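PDB 4DZH: amidohydrolase from Xanthomonas campestris pv. campestris, which probably deaminates adenosine-type nucleosides such as 5'-methylthioadenosine, using metal bound in the barrel of an ATZ/TRZ-type metallo-dependent hydrolase. Local coordinates for residues L49-A52 with D53-R57; N82-T85 with L86-G89; L269-A272 with E273-L276. All blocks are in the same frame, centred on the assembly; numbering follows the deposited sequence.

Interaction 1: L49-A52 with D53-R57; sequences LPTA and DARVR
L49 bends back over the first turn of the helix that follows it and sets its isobutyl group against A54. Its CD2 lies 3.5 Å from A54 CB, tighter than an ordinary methyl contact, while CD1 rests near the backbone N and CA of A54. The fold-back depends on a first torsion of +75°, which wedges CG of L49 between its own backbone N and carbonyl carbon. A54 also touches A37 of strand 36-41, so that strand backs this side of the turn. P50 ends strand 44-50 and is the N-cap residue just before helix 51-57; its carbonyl O takes the N-H of A54 at 2.9 Å. One residue on, R55 N reaches T51 O at 3.0 Å. The solvent-exposed side, formed by A52, D53 and V56, is packed more loosely. D53 carries its carboxylate past the proline ring, OD2 standing 3.7 Å from P50 CG, and V56 only brushes the carbonyl of A52 with CG1, 3.7 Å from A52 O. A third flank pairs buried T51 with the exposed R55, which runs extended from CG to NE across it; T51 CG2 sits over one face of the guanidinium, 3.5 Å from R55 NH1. In T51, CG2 points anti to the backbone N while OG1 lies beside that N, which separates the two branches: the methyl meets the arginine and the hydroxyl makes a weak bond to D35 O. The methyl thus gives the guanidinium face van der Waals cover without a hydrogen bond, and the arginine's charge is probably balanced by E19 of strand 16-20, which forms a salt bridge with NH2.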
loop_
_atom_site.group_PDB
_atom_site.type_symbol
_atom_site.label_atom_id
_atom_site.label_comp_id
_atom_site.label_asym_id
_atom_site.label_seq_id
_atom_site.Cartn_x
_atom_site.Cartn_y
_atom_site.Cartn_z
ATOM N N LEU A 49 -25.396 -1.263 -19.819
ATOM C CA LEU A 49 -26.757 -1.702 -19.562
ATOM C C LEU A 49 -26.758 -3.061 -18.895
ATOM O O LEU A 49 -25.734 -3.746 -18.891
ATOM C CB LEU A 49 -27.524 -1.730 -20.904
ATOM C CG LEU A 49 -27.277 -2.850 -21.923
ATOM C CD1 LEU A 49 -28.374 -2.761 -23.004
ATOM C CD2 LEU A 49 -25.927 -2.790 -22.584
ATOM N N PRO A 50 -27.902 -3.465 -18.303
ATOM C CA PRO A 50 -27.950 -4.795 -17.686
ATOM C C PRO A 50 -27.551 -5.891 -18.683
ATOM O O PRO A 50 -27.913 -5.790 -19.866
ATOM C CB PRO A 50 -29.424 -4.941 -17.285
ATOM C CG PRO A 50 -29.863 -3.540 -17.042
ATOM C CD PRO A 50 -29.144 -2.701 -18.081
ATOM N N THR A 51 -26.819 -6.902 -18.240
ATOM C CA THR A 51 -26.317 -7.931 -19.141
ATOM C C THR A 51 -27.429 -8.705 -19.883
ATOM O O THR A 51 -27.283 -9.074 -21.050
ATOM C CB THR A 51 -25.371 -8.869 -18.398
ATOM O OG1 THR A 51 -24.197 -8.116 -18.044
ATOM C CG2 THR A 51 -24.965 -10.023 -19.269
ATOM N N ALA A 52 -28.544 -8.927 -19.210
ATOM C CA ALA A 52 -29.675 -9.579 -19.850
ATOM C C ALA A 52 -30.190 -8.696 -20.976
ATOM O O ALA A 52 -30.466 -9.189 -22.070
ATOM C CB ALA A 52 -30.769 -9.859 -18.836
ATOM N N ASP A 53 -30.311 -7.390 -20.713
ATOM C CA ASP A 53 -30.751 -6.421 -21.737
ATOM C C ASP A 53 -29.755 -6.354 -22.888
ATOM O O ASP A 53 -30.120 -6.128 -24.040
ATOM C CB ASP A 53 -30.913 -5.015 -21.141
ATOM C CG ASP A 53 -32.129 -4.887 -20.223
ATOM O OD1 ASP A 53 -32.797 -5.912 -19.953
ATOM O OD2 ASP A 53 -32.407 -3.754 -19.761
ATOM N N ALA A 54 -28.475 -6.509 -22.573
ATOM C CA ALA A 54 -27.440 -6.418 -23.594
ATOM C C ALA A 54 -27.392 -7.629 -24.514
ATOM O O ALA A 54 -27.070 -7.500 -25.701
ATOM C CB ALA A 54 -26.071 -6.226 -22.934
ATOM N N ARG A 55 -27.678 -8.806 -23.966
ATOM C CA ARG A 55 -27.629 -10.034 -24.757
ATOM C C ARG A 55 -28.762 -10.097 -25.779
ATOM O O ARG A 55 -28.660 -10.821 -26.771
ATOM C CB ARG A 55 -27.668 -11.273 -23.868
ATOM C CG ARG A 55 -26.294 -11.665 -23.288
ATOM C CD ARG A 55 -26.412 -12.543 -22.066
ATOM N NE ARG A 55 -25.146 -13.237 -21.813
ATOM C CZ ARG A 55 -24.749 -13.677 -20.625
ATOM N NH1 ARG A 55 -25.506 -13.457 -19.556
ATOM N NH2 ARG A 55 -23.579 -14.306 -20.497
ATOM N N VAL A 56 -29.839 -9.355 -25.529
ATOM C CA VAL A 56 -30.959 -9.365 -26.472
ATOM C C VAL A 56 -30.672 -8.340 -27.547
ATOM O O VAL A 56 -31.014 -8.533 -28.712
ATOM C CB VAL A 56 -32.347 -9.096 -25.815
ATOM C CG1 VAL A 56 -32.707 -10.163 -24.800
ATOM C CG2 VAL A 56 -32.436 -7.707 -25.208
ATOM N N ARG A 57 -30.006 -7.264 -27.159
ATOM C CA ARG A 57 -29.764 -6.149 -28.047
ATOM C C ARG A 57 -28.612 -6.367 -29.042
ATOM O O ARG A 57 -28.710 -5.952 -30.208
ATOM C CB ARG A 57 -29.554 -4.858 -27.245
ATOM C CG ARG A 57 -29.040 -3.708 -28.101
ATOM C CD ARG A 57 -29.232 -2.305 -27.508
ATOM N NE ARG A 57 -28.556 -1.344 -28.369
ATOM C CZ ARG A 57 -27.997 -0.199 -27.974
ATOM N NH1 ARG A 57 -28.044 0.187 -26.707
ATOM N NH2 ARG A 57 -27.396 0.575 -28.874
#

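Interaction 2: N82-T85 with L86-G89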
loop_
_atom_site.group_PDB
_atom_site.type_symbol
_atom_site.label_atom_id
_atom_site.label_comp_id
_atom_site.label_asym_id
_atom_site.label_seq_id
_atom_site.Cartn_x
_atom_site.Cartn_y
_atom_site.Cartn_z
ATOM N N ASN A 82 8.507 8.268 -15.931
ATOM C CA ASN A 82 8.521 6.810 -16.079
ATOM C C ASN A 82 9.876 6.107 -16.398
ATOM O O ASN A 82 10.075 4.965 -15.969
ATOM C CB ASN A 82 7.343 6.342 -16.981
ATOM C CG ASN A 82 6.080 6.023 -16.167
ATOM O OD1 ASN A 82 6.117 5.850 -14.918
ATOM N ND2 ASN A 82 4.951 5.893 -16.872
ATOM N N PRO A 83 10.804 6.789 -17.083
ATOM C CA PRO A 83 12.118 6.150 -17.264
ATOM C C PRO A 83 12.795 5.832 -15.927
ATOM O O PRO A 83 13.688 5.002 -15.880
ATOM C CB PRO A 83 12.918 7.204 -18.041
ATOM C CG PRO A 83 11.867 7.900 -18.859
ATOM C CD PRO A 83 10.673 8.012 -17.891
ATOM N N MET A 84 12.388 6.499 -14.844
ATOM C CA MET A 84 12.969 6.199 -13.544
ATOM C C MET A 84 12.561 4.817 -12.982
ATOM O O MET A 84 13.038 4.438 -11.919
ATOM C CB MET A 84 12.710 7.349 -12.547
ATOM C CG MET A 84 13.089 8.701 -13.125
ATOM S SD MET A 84 12.954 10.100 -11.995
ATOM C CE MET A 84 14.382 9.860 -10.952
ATOM N N THR A 85 11.730 4.034 -13.690
ATOM C CA THR A 85 11.553 2.642 -13.302
ATOM C C THR A 85 12.921 1.960 -13.303
ATOM O O THR A 85 13.190 1.107 -12.475
ATOM C CB THR A 85 10.717 1.829 -14.273
ATOM O OG1 THR A 85 11.253 2.016 -15.588
ATOM C CG2 THR A 85 9.302 2.237 -14.238
ATOM N N LEU A 86 13.803 2.362 -14.222
ATOM C CA LEU A 86 15.173 1.815 -14.230
ATOM C C LEU A 86 16.021 2.224 -13.013
ATOM O O LEU A 86 17.068 1.642 -12.766
ATOM C CB LEU A 86 15.883 2.168 -15.571
ATOM C CG LEU A 86 15.214 1.497 -16.781
ATOM C CD1 LEU A 86 15.897 2.005 -18.033
ATOM C CD2 LEU A 86 15.264 -0.030 -16.712
ATOM N N LEU A 87 15.552 3.191 -12.219
ATOM C CA LEU A 87 16.274 3.616 -11.021
ATOM C C LEU A 87 15.533 3.130 -9.731
ATOM O O LEU A 87 15.707 3.695 -8.645
ATOM C CB LEU A 87 16.442 5.137 -10.989
ATOM C CG LEU A 87 17.204 5.752 -12.177
ATOM C CD1 LEU A 87 17.652 7.172 -11.854
ATOM C CD2 LEU A 87 18.387 4.893 -12.501
ATOM N N ARG A 88 14.720 2.085 -9.873
ATOM C CA ARG A 88 13.918 1.607 -8.754
ATOM C C ARG A 88 14.753 1.284 -7.534
ATOM O O ARG A 88 15.570 0.378 -7.602
ATOM C CB ARG A 88 13.140 0.370 -9.207
ATOM C CG ARG A 88 12.022 -0.036 -8.229
ATOM C CD ARG A 88 11.327 -1.313 -8.639
ATOM N NE ARG A 88 10.953 -1.486 -10.051
ATOM C CZ ARG A 88 9.808 -1.097 -10.608
ATOM N NH1 ARG A 88 8.890 -0.394 -9.927
ATOM N NH2 ARG A 88 9.566 -1.430 -11.873
ATOM N N GLY A 89 14.535 2.013 -6.424
ATOM C CA GLY A 89 15.264 1.783 -5.179
ATOM C C GLY A 89 16.748 2.087 -5.270
ATOM O O GLY A 89 17.530 1.537 -4.514
#
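R88 folds back against T85, starting with CB 3.4 Å from T85 O. CG is anti to the backbone N (chi1 -167°), and the chain stays extended through CD before a chi3 of -45° turns it. This turn returns NE to 4.2 Å from T85 O and places T85 O over one face of the guanidinium. NE itself bonds to the carbonyl of Q392 of the second subunit. At the tip NH1 donates to the carbonyl of N322, next to the magnesium ligands N321 and D323, and NH2 forms a salt bridge with E127 of helix 114-130; within the contact, the nearest side-chain atom to NH2 is T85 CB at 4.2 Å. All three guanidinium nitrogens are thus engaged, which should fix the rotation of the group and tie together helix 114-130, the N322 loop and the second subunit, with E127 probably balancing the charge.

The backbone that carries it is a 3-10 turn in the loop after strand 69-80, the strand that carries zinc ligand H79 near its end, with H81 just beyond it, in the TIM-barrel fold of the amidohydrolases. Its i to i+3 bonds run in succession: L86 N to P83 O at 3.1 Å, L87 N to M84 O at 2.8 Å and R88 N to T85 O at 3.2 Å.

M84, modelled in two conformers, swings its thioether away from the arginine in one of them. The M84 side chain packs on I104 and E108 of helix 96-111 and lies about 7 Å from a bound zinc. T85 OG1 is held by the carbonyl of G120, while L86 packs on W441 and L87 on I445 of helix 431-447.

Interaction 3: L269-A272 with E273-L276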
loop_
_atom_site.group_PDB
_atom_site.type_symbol
_atom_site.label_atom_id
_atom_site.label_comp_id
_atom_site.label_asym_id
_atom_site.label_seq_id
_atom_site.Cartn_x
_atom_site.Cartn_y
_atom_site.Cartn_z
ATOM N N LEU A 269 0.519 24.662 1.577
ATOM C CA LEU A 269 -0.640 25.454 1.048
ATOM C C LEU A 269 -1.509 26.292 2.047
ATOM O O LEU A 269 -1.756 25.835 3.149
ATOM C CB LEU A 269 -1.641 24.569 0.304
ATOM C CG LEU A 269 -1.491 24.018 -1.115
ATOM C CD1 LEU A 269 -2.813 23.392 -1.600
ATOM C CD2 LEU A 269 -1.005 25.074 -2.126
ATOM N N THR A 270 -2.031 27.449 1.605
ATOM C CA THR A 270 -3.043 28.207 2.374
ATOM C C THR A 270 -4.474 28.091 1.836
ATOM O O THR A 270 -4.682 27.621 0.696
ATOM C CB THR A 270 -2.800 29.747 2.226
ATOM O OG1 THR A 270 -3.111 30.149 0.868
ATOM C CG2 THR A 270 -1.364 30.133 2.557
ATOM N N GLU A 271 -5.451 28.633 2.589
ATOM C CA GLU A 271 -6.860 28.615 2.136
ATOM C C GLU A 271 -7.107 29.495 0.918
ATOM O O GLU A 271 -7.742 29.062 -0.062
ATOM C CB GLU A 271 -7.883 28.944 3.265
ATOM C CG GLU A 271 -8.469 27.732 4.067
ATOM C CD GLU A 271 -9.498 26.805 3.307
ATOM O OE1 GLU A 271 -10.547 27.265 2.748
ATOM O OE2 GLU A 271 -9.267 25.569 3.331
ATOM N N ALA A 272 -6.606 30.732 0.988
ATOM C CA ALA A 272 -6.538 31.631 -0.157
ATOM C C ALA A 272 -6.136 30.873 -1.409
ATOM O O ALA A 272 -6.805 30.937 -2.458
ATOM C CB ALA A 272 -5.516 32.728 0.129
ATOM N N GLU A 273 -5.053 30.122 -1.291
ATOM C CA GLU A 273 -4.545 29.341 -2.420
ATOM C C GLU A 273 -5.525 28.276 -2.919
ATOM O O GLU A 273 -5.711 28.136 -4.162
ATOM C CB GLU A 273 -3.169 28.784 -2.090
ATOM C CG GLU A 273 -2.167 29.929 -2.089
ATOM C CD GLU A 273 -0.843 29.610 -1.435
ATOM O OE1 GLU A 273 -0.783 28.610 -0.723
ATOM O OE2 GLU A 273 0.129 30.382 -1.668
ATOM N N ILE A 274 -6.223 27.632 -1.986
ATOM C CA ILE A 274 -7.236 26.642 -2.334
ATOM C C ILE A 274 -8.337 27.231 -3.181
ATOM O O ILE A 274 -8.621 26.740 -4.293
ATOM C CB ILE A 274 -7.825 25.940 -1.110
ATOM C CG1 ILE A 274 -6.744 25.197 -0.334
ATOM C CG2 ILE A 274 -8.864 24.947 -1.535
ATOM C CD1 ILE A 274 -7.293 24.477 0.845
ATOM N N HIS A 275 -8.925 28.311 -2.683
ATOM C CA HIS A 275 -9.954 29.043 -3.420
ATOM C C HIS A 275 -9.411 29.702 -4.685
ATOM O O HIS A 275 -10.118 29.755 -5.717
ATOM C CB HIS A 275 -10.741 29.984 -2.481
ATOM C CG HIS A 275 -11.457 29.232 -1.408
ATOM N ND1 HIS A 275 -12.725 28.722 -1.582
ATOM C CD2 HIS A 275 -11.042 28.802 -0.189
ATOM C CE1 HIS A 275 -13.082 28.054 -0.499
ATOM N NE2 HIS A 275 -12.083 28.093 0.364
ATOM N N LEU A 276 -8.144 30.118 -4.648
ATOM C CA LEU A 276 -7.478 30.553 -5.873
ATOM C C LEU A 276 -7.559 29.483 -6.954
ATOM O O LEU A 276 -7.955 29.770 -8.124
ATOM C CB LEU A 276 -6.020 30.963 -5.618
ATOM C CG LEU A 276 -5.328 31.594 -6.845
ATOM C CD1 LEU A 276 -6.124 32.796 -7.414
ATOM C CD2 LEU A 276 -3.874 31.990 -6.566
#
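T270 and E273 exchange hydrogen bonds across the start of helix 271-280. OG1 of T270, held between its own backbone N and carbonyl carbon by a first torsion of +69°, accepts the N-H of E273 at 2.9 Å. In return E273 sends its side chain back, and its OE1 takes T270 N at 2.9 Å. That donor arrives on the anti side of the carboxylate, out of its plane. The threonine hydroxyl is pressed against the glutamate chain as well, T270 OG1 lying 3.1 Å from E273 CG, and L269 CD2 lies close to OE1. The other oxygen, OE2, is in a salt bridge with R246, so both oxygens of the carboxylate are occupied.

This reciprocal pair is a capping box, with T270 as N-cap, and it opens the helix between strands 261-265 and 283-286, a beta-alpha-beta unit of the barrel. Ordinary i to i+4 bonds follow, among them H275 N to E271 O and L276 N to A272 O.

E271 and H275 meet on the exposed flank. E271 bends at chi2 (-72°), which brings its carboxylate toward I274 CD1 and the edge of the H275 ring. E271 OE1 accepts from H275 NE2 at 3.0 Å; the oxygen lies almost in the ring plane, although the carboxylate and ring planes are 63° apart. E271 OE2 turns to I274 CD1 at 3.4 Å. The buried I274 extends CG1 and CD1 past T270 O, with CG1 3.3 Å from it, and packs on A303 and L304 of helix 301-306.

How the interactions relate
Followed from the N terminus, the three contacts come in series; none nests in or crosses another, and each joins neighbouring residues round a single turn. Interaction 1 closes the bend from strand 44-50 into helix 51-57, on the four-strand sheet about 33 Å from the chain centre. Interaction 2 closes the turn leaving strand 69-80, tying the zinc-bearing strand to helices 114-130 and 431-447 and to the second subunit. Interaction 3 starts helix 271-280, between strands 261-265 and 283-286, and packs it on helices 247-254 and 301-306. Interactions 1 and 2 lie on opposite sides of the chain centre, and the centres of interactions 2 and 3 are 33 Å apart.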